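Putative uncharacterized protein smu.1604c (Streptococcus mutans, PDB 3L9F) is probably a PadR-family transcriptional regulator that works as a dimer, pairing a winged-helix DNA-binding domain with a helical C-terminal region. Local coordinates at residues G174-P178 with T179-T183. Sequence-based numbering, arbitrary orientation.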
# COMPACT_ATOMS: atom_id res chain seq x y z
N GLY A 174 25.70 -7.43 -12.47
CA GLY A 174 26.58 -7.01 -11.39
C GLY A 174 26.18 -5.68 -10.80
O GLY A 174 27.01 -4.94 -10.28
N GLU A 175 24.89 -5.37 -10.87
CA GLU A 175 24.40 -4.09 -10.38
C GLU A 175 23.70 -4.20 -9.03
O GLU A 175 23.55 -3.20 -8.33
CB GLU A 175 23.44 -3.49 -11.40
CG GLU A 175 24.13 -3.22 -12.72
CD GLU A 175 23.18 -2.67 -13.76
OE1 GLU A 175 21.95 -2.76 -13.57
OE2 GLU A 175 23.69 -2.16 -14.77
N LEU A 176 23.30 -5.40 -8.67
CA LEU A 176 22.52 -5.59 -7.44
C LEU A 176 23.36 -5.35 -6.19
O LEU A 176 24.35 -6.04 -5.96
CB LEU A 176 21.95 -7.01 -7.40
CG LEU A 176 20.98 -7.27 -6.24
CD1 LEU A 176 19.69 -6.52 -6.46
CD2 LEU A 176 20.72 -8.76 -6.10
N THR A 177 22.96 -4.38 -5.38
CA THR A 177 23.68 -4.09 -4.14
C THR A 177 23.15 -5.01 -3.03
O THR A 177 22.04 -5.53 -3.13
CB THR A 177 23.49 -2.64 -3.70
OG1 THR A 177 22.16 -2.45 -3.19
CG2 THR A 177 23.73 -1.69 -4.87
N PRO A 178 23.95 -5.21 -1.99
CA PRO A 178 23.51 -6.06 -0.87
C PRO A 178 22.20 -5.58 -0.26
O PRO A 178 21.35 -6.43 0.03
CB PRO A 178 24.65 -5.92 0.13
CG PRO A 178 25.85 -5.69 -0.74
CD PRO A 178 25.37 -4.83 -1.86
N THR A 179 22.01 -4.27 -0.06
CA THR A 179 20.75 -3.80 0.51
C THR A 179 19.59 -3.97 -0.47
O THR A 179 18.45 -4.25 -0.07
CB THR A 179 20.80 -2.32 1.01
OG1 THR A 179 21.33 -1.47 -0.02
CG2 THR A 179 21.68 -2.23 2.25
N GLN A 180 19.86 -3.80 -1.76
CA GLN A 180 18.83 -4.09 -2.75
C GLN A 180 18.43 -5.55 -2.69
O GLN A 180 17.25 -5.90 -2.80
CB GLN A 180 19.31 -3.73 -4.16
CG GLN A 180 19.29 -2.23 -4.42
CD GLN A 180 20.04 -1.85 -5.67
OE1 GLN A 180 20.67 -2.69 -6.31
NE2 GLN A 180 19.98 -0.57 -6.03
N GLU A 181 19.41 -6.42 -2.51
CA GLU A 181 19.12 -7.84 -2.43
C GLU A 181 18.14 -8.11 -1.29
O GLU A 181 17.21 -8.90 -1.45
CB GLU A 181 20.40 -8.66 -2.27
CG GLU A 181 20.18 -10.17 -2.39
CD GLU A 181 21.49 -10.93 -2.49
OE1 GLU A 181 22.46 -10.56 -1.77
OE2 GLU A 181 21.56 -11.90 -3.27
N ILE A 182 18.35 -7.46 -0.14
CA ILE A 182 17.43 -7.63 0.99
C ILE A 182 16.00 -7.27 0.60
O ILE A 182 15.05 -7.99 0.93
CB ILE A 182 17.83 -6.80 2.22
CG1 ILE A 182 19.18 -7.26 2.77
CG2 ILE A 182 16.75 -6.92 3.31
CD1 ILE A 182 19.84 -6.23 3.67
N THR A 183 15.83 -6.15 -0.09
CA THR A 183 14.48 -5.71 -0.44
C THR A 183 13.79 -6.69 -1.36
O THR A 183 12.59 -6.88 -1.28
CB THR A 183 14.46 -4.30 -1.07
OG1 THR A 183 15.01 -4.35 -2.39
CG2 THR A 183 15.25 -3.31 -0.21
O HOH W 1 21.97 -8.95 0.79
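The first backbone bonds of helix 178-202 run from E181 N to T177 O (2.8 Å) and from I182 N to P178 O (3.2 Å), and T177 and Q180 close this first turn with a capping box. In T177 chi1 of 73° sets OG1 between its own N and carbonyl carbon, where it can accept from Q180 N at 3.0 Å. Q180 answers: with CG beside its backbone N and the chain extended beyond it, OE1 swings back to take T177 N at 3.0 Å. That bond is nearly straight at hydrogen, 173°, although the donor sits above the amide plane, 43° out of it. Threonine suits the N-cap because its short side chain holds a hydroxyl where it can meet an N-H of the first turn; glutamine is long enough to span back and still carries a donor, NE2, which bonds F135 O of the second subunit. T179 OG1 likewise bonds L134 O of that subunit, so the helix start forms part of the dimer interface. P178 fits the first turn, where its missing N-H costs no helical bond. G174 ends helix 142-172 in a Schellman motif, its positive phi being natural for glycine, and the loop then leads into helix 178-202, the second arm of a helical hairpin. L176 adds apolar packing: CD1 lies on Q180 CB at 3.6 Å and CD2 on E181 CB at 3.8 Å, while the same side chain packs on L167 and W170 of the preceding helix. A water bridges the first turn, donating to P178 O at 2.7 Å and to E181 OE1 at 3.1 Å.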